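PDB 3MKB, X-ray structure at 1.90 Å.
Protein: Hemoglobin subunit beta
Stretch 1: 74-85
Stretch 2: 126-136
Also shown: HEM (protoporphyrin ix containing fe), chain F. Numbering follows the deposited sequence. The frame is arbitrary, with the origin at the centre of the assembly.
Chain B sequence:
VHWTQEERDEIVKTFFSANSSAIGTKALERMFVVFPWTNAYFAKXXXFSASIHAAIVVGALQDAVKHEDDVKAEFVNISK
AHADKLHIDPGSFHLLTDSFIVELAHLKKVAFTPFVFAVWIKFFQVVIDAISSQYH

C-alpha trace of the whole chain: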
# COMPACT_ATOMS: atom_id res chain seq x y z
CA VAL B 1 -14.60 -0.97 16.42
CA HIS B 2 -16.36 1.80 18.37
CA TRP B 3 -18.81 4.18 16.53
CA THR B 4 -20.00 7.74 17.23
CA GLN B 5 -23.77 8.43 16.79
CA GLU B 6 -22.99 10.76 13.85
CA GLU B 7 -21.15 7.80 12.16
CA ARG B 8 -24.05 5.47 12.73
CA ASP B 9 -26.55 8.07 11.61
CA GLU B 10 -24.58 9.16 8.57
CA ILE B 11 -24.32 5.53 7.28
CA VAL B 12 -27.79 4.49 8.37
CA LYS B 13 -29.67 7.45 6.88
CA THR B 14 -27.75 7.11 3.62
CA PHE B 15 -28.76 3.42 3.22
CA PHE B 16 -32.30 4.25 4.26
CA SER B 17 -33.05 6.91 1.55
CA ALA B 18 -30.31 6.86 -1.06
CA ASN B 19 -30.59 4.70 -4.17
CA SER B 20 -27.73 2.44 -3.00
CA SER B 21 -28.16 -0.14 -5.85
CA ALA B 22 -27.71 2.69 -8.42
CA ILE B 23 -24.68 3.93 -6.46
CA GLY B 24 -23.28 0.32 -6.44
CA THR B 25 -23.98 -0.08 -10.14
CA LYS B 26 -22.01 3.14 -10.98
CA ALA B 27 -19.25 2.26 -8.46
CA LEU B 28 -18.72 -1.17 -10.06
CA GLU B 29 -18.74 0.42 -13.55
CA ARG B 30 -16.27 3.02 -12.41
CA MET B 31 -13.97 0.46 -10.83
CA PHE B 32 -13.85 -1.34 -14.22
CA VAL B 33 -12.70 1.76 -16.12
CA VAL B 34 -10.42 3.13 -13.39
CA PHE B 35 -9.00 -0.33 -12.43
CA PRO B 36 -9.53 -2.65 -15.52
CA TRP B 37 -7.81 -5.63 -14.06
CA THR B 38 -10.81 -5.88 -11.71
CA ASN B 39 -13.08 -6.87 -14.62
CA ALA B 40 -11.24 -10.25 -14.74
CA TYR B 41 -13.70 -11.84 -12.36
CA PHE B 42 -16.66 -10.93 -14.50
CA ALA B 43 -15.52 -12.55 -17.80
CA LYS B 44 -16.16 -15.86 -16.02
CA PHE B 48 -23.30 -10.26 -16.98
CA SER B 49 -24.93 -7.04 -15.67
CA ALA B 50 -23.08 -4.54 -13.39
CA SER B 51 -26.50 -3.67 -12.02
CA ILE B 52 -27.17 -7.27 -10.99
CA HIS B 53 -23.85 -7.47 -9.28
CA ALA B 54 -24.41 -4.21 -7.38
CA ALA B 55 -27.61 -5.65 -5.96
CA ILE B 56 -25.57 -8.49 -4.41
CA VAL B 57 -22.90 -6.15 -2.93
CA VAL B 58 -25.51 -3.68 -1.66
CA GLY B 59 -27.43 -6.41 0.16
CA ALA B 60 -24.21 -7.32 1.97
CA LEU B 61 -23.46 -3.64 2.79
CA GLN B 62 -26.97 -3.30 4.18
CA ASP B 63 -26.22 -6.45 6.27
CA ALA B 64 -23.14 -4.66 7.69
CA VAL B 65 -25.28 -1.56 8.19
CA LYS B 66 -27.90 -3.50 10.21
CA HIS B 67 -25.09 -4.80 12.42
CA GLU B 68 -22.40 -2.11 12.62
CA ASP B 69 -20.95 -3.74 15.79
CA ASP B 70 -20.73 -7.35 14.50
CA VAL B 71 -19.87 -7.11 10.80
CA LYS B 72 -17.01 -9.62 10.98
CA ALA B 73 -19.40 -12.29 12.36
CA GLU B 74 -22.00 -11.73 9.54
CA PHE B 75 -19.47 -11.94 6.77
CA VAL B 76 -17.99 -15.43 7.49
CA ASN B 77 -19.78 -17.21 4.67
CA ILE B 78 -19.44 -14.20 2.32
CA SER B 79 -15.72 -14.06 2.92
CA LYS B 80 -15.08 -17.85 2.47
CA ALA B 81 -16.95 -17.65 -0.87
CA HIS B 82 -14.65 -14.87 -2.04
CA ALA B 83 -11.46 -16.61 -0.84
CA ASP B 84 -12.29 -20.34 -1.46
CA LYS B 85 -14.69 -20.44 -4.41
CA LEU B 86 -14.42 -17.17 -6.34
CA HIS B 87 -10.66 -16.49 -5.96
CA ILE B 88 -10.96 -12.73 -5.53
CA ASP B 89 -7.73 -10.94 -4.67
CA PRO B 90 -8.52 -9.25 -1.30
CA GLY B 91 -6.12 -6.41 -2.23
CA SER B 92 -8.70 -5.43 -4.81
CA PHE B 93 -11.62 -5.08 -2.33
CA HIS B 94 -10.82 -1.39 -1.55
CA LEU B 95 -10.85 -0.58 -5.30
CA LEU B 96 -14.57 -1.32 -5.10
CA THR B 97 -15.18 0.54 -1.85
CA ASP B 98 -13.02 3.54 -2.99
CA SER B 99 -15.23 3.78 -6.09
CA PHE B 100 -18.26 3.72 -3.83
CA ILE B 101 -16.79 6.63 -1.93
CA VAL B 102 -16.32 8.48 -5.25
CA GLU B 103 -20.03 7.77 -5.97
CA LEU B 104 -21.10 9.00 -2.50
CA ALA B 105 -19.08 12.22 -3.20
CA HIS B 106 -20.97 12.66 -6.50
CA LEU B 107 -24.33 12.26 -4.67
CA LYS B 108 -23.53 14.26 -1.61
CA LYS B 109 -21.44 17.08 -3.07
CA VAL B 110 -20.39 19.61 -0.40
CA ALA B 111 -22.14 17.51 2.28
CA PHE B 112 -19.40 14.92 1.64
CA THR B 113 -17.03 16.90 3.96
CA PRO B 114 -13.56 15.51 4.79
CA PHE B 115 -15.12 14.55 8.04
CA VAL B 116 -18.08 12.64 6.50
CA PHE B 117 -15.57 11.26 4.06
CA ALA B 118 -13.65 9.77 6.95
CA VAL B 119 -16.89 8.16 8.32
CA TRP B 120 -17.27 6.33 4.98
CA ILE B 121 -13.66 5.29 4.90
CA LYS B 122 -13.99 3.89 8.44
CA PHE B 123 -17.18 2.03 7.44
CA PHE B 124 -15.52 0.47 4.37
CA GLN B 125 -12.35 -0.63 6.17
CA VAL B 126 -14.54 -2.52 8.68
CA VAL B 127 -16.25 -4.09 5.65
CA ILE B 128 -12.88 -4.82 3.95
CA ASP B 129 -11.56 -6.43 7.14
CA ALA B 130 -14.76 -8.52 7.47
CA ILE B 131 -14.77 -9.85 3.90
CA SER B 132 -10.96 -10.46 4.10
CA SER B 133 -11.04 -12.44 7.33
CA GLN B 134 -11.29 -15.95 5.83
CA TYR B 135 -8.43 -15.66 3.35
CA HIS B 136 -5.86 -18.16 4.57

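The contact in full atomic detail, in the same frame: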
# COMPACT_ATOMS: atom_id res chain seq x y z
N GLU B 74 -20.96 -11.52 10.56
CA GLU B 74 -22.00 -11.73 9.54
C GLU B 74 -21.39 -12.01 8.18
O GLU B 74 -22.09 -12.41 7.22
CB GLU B 74 -22.99 -10.55 9.45
CG GLU B 74 -23.34 -9.84 10.79
CD GLU B 74 -24.44 -10.49 11.64
OE1 GLU B 74 -25.36 -11.17 11.10
OE2 GLU B 74 -24.41 -10.29 12.87
N PHE B 75 -20.08 -11.83 8.07
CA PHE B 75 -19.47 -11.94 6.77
C PHE B 75 -18.69 -13.25 6.57
O PHE B 75 -18.07 -13.46 5.52
CB PHE B 75 -18.60 -10.67 6.51
CG PHE B 75 -19.32 -9.57 5.76
CD1 PHE B 75 -18.86 -9.16 4.51
CD2 PHE B 75 -20.45 -8.94 6.30
CE1 PHE B 75 -19.50 -8.16 3.77
CE2 PHE B 75 -21.11 -7.93 5.57
CZ PHE B 75 -20.62 -7.53 4.31
N VAL B 76 -18.75 -14.16 7.56
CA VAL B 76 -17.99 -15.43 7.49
C VAL B 76 -18.20 -16.18 6.18
O VAL B 76 -17.23 -16.48 5.45
CB VAL B 76 -18.17 -16.35 8.75
CG1 VAL B 76 -17.04 -17.39 8.82
CG2 VAL B 76 -18.13 -15.56 9.99
N ASN B 77 -19.46 -16.46 5.86
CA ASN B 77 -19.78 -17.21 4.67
C ASN B 77 -19.50 -16.40 3.40
O ASN B 77 -19.09 -16.96 2.37
CB ASN B 77 -21.24 -17.68 4.71
CG ASN B 77 -21.63 -18.22 6.08
OD1 ASN B 77 -22.54 -17.67 6.76
ND2 ASN B 77 -20.92 -19.27 6.54
N ILE B 78 -19.73 -15.08 3.47
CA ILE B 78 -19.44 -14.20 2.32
C ILE B 78 -17.95 -14.26 2.04
O ILE B 78 -17.51 -14.42 0.91
CB ILE B 78 -19.92 -12.73 2.55
CG1 ILE B 78 -21.45 -12.63 2.44
CG2 ILE B 78 -19.31 -11.76 1.49
CD1 ILE B 78 -22.09 -11.63 3.40
N SER B 79 -17.16 -14.15 3.09
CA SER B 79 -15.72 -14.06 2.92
C SER B 79 -15.10 -15.38 2.36
O SER B 79 -14.32 -15.35 1.40
CB SER B 79 -15.11 -13.61 4.23
OG SER B 79 -13.72 -13.80 4.26
N LYS B 80 -15.49 -16.53 2.96
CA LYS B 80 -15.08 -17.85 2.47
C LYS B 80 -15.35 -18.04 0.97
O LYS B 80 -14.52 -18.63 0.26
CB LYS B 80 -15.76 -18.97 3.26
CG LYS B 80 -15.25 -19.12 4.68
CD LYS B 80 -15.37 -20.60 5.16
CE LYS B 80 -15.01 -20.75 6.64
NZ LYS B 80 -16.22 -20.54 7.53
N ALA B 81 -16.52 -17.55 0.51
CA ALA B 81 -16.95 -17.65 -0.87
C ALA B 81 -15.97 -16.88 -1.76
O ALA B 81 -15.55 -17.33 -2.87
CB ALA B 81 -18.38 -17.08 -1.00
N HIS B 82 -15.59 -15.70 -1.28
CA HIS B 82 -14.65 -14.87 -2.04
C HIS B 82 -13.23 -15.44 -2.05
O HIS B 82 -12.51 -15.37 -3.09
CB HIS B 82 -14.68 -13.42 -1.53
CG HIS B 82 -15.90 -12.67 -1.93
ND1 HIS B 82 -17.13 -12.87 -1.32
CD2 HIS B 82 -16.09 -11.69 -2.84
CE1 HIS B 82 -18.02 -12.07 -1.87
NE2 HIS B 82 -17.42 -11.33 -2.78
N ALA B 83 -12.80 -15.99 -0.91
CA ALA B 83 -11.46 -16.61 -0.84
C ALA B 83 -11.39 -18.01 -1.56
O ALA B 83 -10.54 -18.24 -2.43
CB ALA B 83 -11.00 -16.70 0.57
N ASP B 84 -12.36 -18.87 -1.25
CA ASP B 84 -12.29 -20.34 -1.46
C ASP B 84 -12.98 -20.79 -2.73
O ASP B 84 -12.60 -21.81 -3.28
CB ASP B 84 -12.90 -21.08 -0.24
CG ASP B 84 -12.05 -20.92 1.04
OD1 ASP B 84 -12.46 -21.35 2.15
OD2 ASP B 84 -10.94 -20.39 0.94
N LYS B 85 -13.95 -20.04 -3.22
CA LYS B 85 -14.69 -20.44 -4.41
C LYS B 85 -14.47 -19.49 -5.58
O LYS B 85 -14.34 -19.94 -6.74
CB LYS B 85 -16.17 -20.47 -4.07
CG LYS B 85 -17.02 -21.18 -5.07
CD LYS B 85 -18.50 -20.88 -4.85
CE LYS B 85 -18.95 -19.74 -5.78
NZ LYS B 85 -18.51 -19.92 -7.24
N VAL B 126 -13.88 -1.48 7.91
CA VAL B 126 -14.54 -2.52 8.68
C VAL B 126 -15.11 -3.58 7.74
O VAL B 126 -14.94 -4.78 7.96
CB VAL B 126 -15.66 -1.95 9.58
CG1 VAL B 126 -16.44 -3.04 10.27
CG2 VAL B 126 -15.09 -1.08 10.61
N VAL B 127 -15.78 -3.15 6.68
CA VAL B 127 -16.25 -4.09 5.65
C VAL B 127 -15.08 -4.82 4.97
O VAL B 127 -15.14 -6.05 4.80
CB VAL B 127 -17.17 -3.39 4.61
CG1 VAL B 127 -17.54 -4.33 3.42
CG2 VAL B 127 -18.41 -2.84 5.31
N ILE B 128 -14.02 -4.12 4.60
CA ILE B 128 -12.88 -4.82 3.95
C ILE B 128 -12.31 -5.86 4.93
O ILE B 128 -12.04 -7.01 4.55
CB ILE B 128 -11.75 -3.85 3.48
CG1 ILE B 128 -12.26 -2.95 2.33
CG2 ILE B 128 -10.49 -4.67 3.02
CD1 ILE B 128 -11.39 -1.64 2.12
N ASP B 129 -12.15 -5.47 6.20
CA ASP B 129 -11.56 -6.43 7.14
C ASP B 129 -12.46 -7.67 7.26
O ASP B 129 -11.98 -8.79 7.29
CB ASP B 129 -11.34 -5.79 8.51
CG ASP B 129 -10.32 -4.70 8.48
OD1 ASP B 129 -10.20 -4.02 9.50
OD2 ASP B 129 -9.63 -4.52 7.46
N ALA B 130 -13.77 -7.45 7.29
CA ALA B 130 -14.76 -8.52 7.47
C ALA B 130 -14.76 -9.54 6.31
O ALA B 130 -14.76 -10.76 6.54
CB ALA B 130 -16.12 -7.93 7.63
N ILE B 131 -14.78 -9.02 5.08
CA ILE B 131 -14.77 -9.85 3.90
C ILE B 131 -13.36 -10.46 3.59
O ILE B 131 -13.26 -11.48 2.87
CB ILE B 131 -15.39 -9.12 2.68
CG1 ILE B 131 -15.86 -10.13 1.62
CG2 ILE B 131 -14.45 -7.93 2.20
CD1 ILE B 131 -16.59 -9.50 0.42
N SER B 132 -12.32 -9.90 4.20
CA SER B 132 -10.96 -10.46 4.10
C SER B 132 -10.60 -11.51 5.13
O SER B 132 -9.56 -12.17 5.00
CB SER B 132 -9.89 -9.36 4.14
OG SER B 132 -10.15 -8.39 3.15
N SER B 133 -11.45 -11.70 6.13
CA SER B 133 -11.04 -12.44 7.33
C SER B 133 -10.80 -13.95 7.10
O SER B 133 -9.96 -14.56 7.76
CB SER B 133 -12.03 -12.22 8.48
OG SER B 133 -11.50 -12.75 9.70
N GLN B 134 -11.47 -14.52 6.11
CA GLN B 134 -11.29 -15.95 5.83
C GLN B 134 -10.29 -16.27 4.74
O GLN B 134 -10.27 -17.39 4.23
CB GLN B 134 -12.63 -16.55 5.47
CG GLN B 134 -13.65 -16.36 6.59
CD GLN B 134 -13.22 -17.06 7.89
OE1 GLN B 134 -13.42 -16.53 8.99
NE2 GLN B 134 -12.63 -18.27 7.75
N TYR B 135 -9.48 -15.31 4.32
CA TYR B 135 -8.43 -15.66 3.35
C TYR B 135 -7.29 -16.28 4.16
O TYR B 135 -6.81 -15.67 5.11
CB TYR B 135 -7.90 -14.45 2.58
CG TYR B 135 -8.81 -14.03 1.47
CD1 TYR B 135 -8.43 -14.20 0.17
CD2 TYR B 135 -10.08 -13.45 1.74
CE1 TYR B 135 -9.26 -13.80 -0.87
CE2 TYR B 135 -10.93 -13.04 0.69
CZ TYR B 135 -10.50 -13.22 -0.60
OH TYR B 135 -11.28 -12.85 -1.65
N HIS B 136 -6.89 -17.48 3.80
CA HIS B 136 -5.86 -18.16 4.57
C HIS B 136 -4.76 -18.61 3.67
O HIS B 136 -3.65 -18.84 4.14
CB HIS B 136 -6.48 -19.30 5.37
CG HIS B 136 -7.35 -18.80 6.48
ND1 HIS B 136 -6.94 -17.79 7.32
CD2 HIS B 136 -8.61 -19.13 6.86
CE1 HIS B 136 -7.90 -17.54 8.20
NE2 HIS B 136 -8.92 -18.34 7.94
CHA HEM F . -20.37 -12.40 -4.98
CHB HEM F . -20.48 -9.06 -1.50
CHC HEM F . -16.42 -7.28 -3.30
CHD HEM F . -16.42 -10.47 -6.99
C1A HEM F . -20.66 -11.69 -3.86
C2A HEM F . -21.69 -12.05 -2.94
C3A HEM F . -21.73 -11.13 -2.00
C4A HEM F . -20.73 -10.16 -2.29
CMA HEM F . -22.70 -11.11 -0.80
CAA HEM F . -22.62 -13.28 -3.05
CBA HEM F . -21.95 -14.52 -2.48
CGA HEM F . -22.96 -15.65 -2.48
O1A HEM F . -23.83 -15.71 -1.57
O2A HEM F . -22.90 -16.50 -3.39
C1B HEM F . -19.41 -8.25 -1.65
C2B HEM F . -19.05 -7.11 -0.82
C3B HEM F . -17.91 -6.62 -1.35
C4B HEM F . -17.53 -7.44 -2.51
CMB HEM F . -19.80 -6.53 0.42
CAB HEM F . -17.11 -5.41 -0.83
CBB HEM F . -15.81 -5.64 -0.60
C1C HEM F . -16.09 -7.96 -4.47
C2C HEM F . -15.02 -7.64 -5.39
C3C HEM F . -15.05 -8.49 -6.40
C4C HEM F . -16.11 -9.43 -6.16
CMC HEM F . -14.03 -6.48 -5.30
CAC HEM F . -14.09 -8.54 -7.61
CBC HEM F . -13.70 -7.41 -8.26
C1D HEM F . -17.52 -11.25 -6.84
C2D HEM F . -18.00 -12.26 -7.76
C3D HEM F . -19.24 -12.84 -7.10
C4D HEM F . -19.39 -12.13 -5.87
CMD HEM F . -17.40 -12.67 -9.12
CAD HEM F . -20.20 -13.95 -7.60
CBD HEM F . -21.21 -13.39 -8.57
CGD HEM F . -21.91 -14.62 -9.18
O1D HEM F . -23.13 -14.79 -8.92
O2D HEM F . -21.28 -15.46 -9.92
NA HEM F . -20.07 -10.51 -3.44
NB HEM F . -18.47 -8.42 -2.64
NC HEM F . -16.74 -9.08 -4.97
ND HEM F . -18.35 -11.22 -5.74
FE HEM F . -18.29 -9.86 -4.16
O HOH W 1 -19.10 -8.21 -5.37

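Helix 76-85 crosses helix 126-132 at 67°, the axes 8.3 Å apart at their closest, and the chain that follows the second helix runs on along the first, so that Ser79 lies beside Ile131, Lys80 beside Gln134 and Ala83 beside Tyr135. Phe75 points its CB toward stretch 2: that CB lies 3.9 Å from Ala130 CB, and its ring meets Ile131 edge-on, CD1 to CB 3.9 Å, with a heme methyl also near the ring plane. Val76 adds a smaller contact, CG1 to Gln134 OE1 at 3.7 Å. Ile78 CG2 meets Ile131 CD1 at 3.7 Å, and both side chains also touch the heme.

Ser79 is the polar centre of the contact. Its OG donates to Ile131 O (2.7 Å) and accepts from Gln134 N (3.0 Å), so one buried hydroxyl serves two backbone groups, Gln134 N lying within the type I turn from Ser132 to Tyr135. Lys80 lays its aliphatic chain near Gln134, CE to NE2 3.6 Å, without a hydrogen bond.

His82 binds the heme iron through NE2 (2.2 Å), as expected of a hemoglobin's proximal ligand. On its other nitrogen, ND1 donates to Ile78 O (2.7 Å), which helps fix the ring's orientation, while Ile131 CD1 sits over one ring face, 3.7 Å from the centroid, in a CH-pi contact. Tyr135 OH comes within 3.4 Å of His82 CB, but its hydrogen bond is made elsewhere in the structure. Ala83 completes the contact: its CB stands almost on the normal of the Tyr135 ring, 3.4 Å from the centroid, the methyl small enough for the aromatic face to lie against the helix. Beyond it, Asp84 barely touches stretch 2 and Lys85 is out of reach.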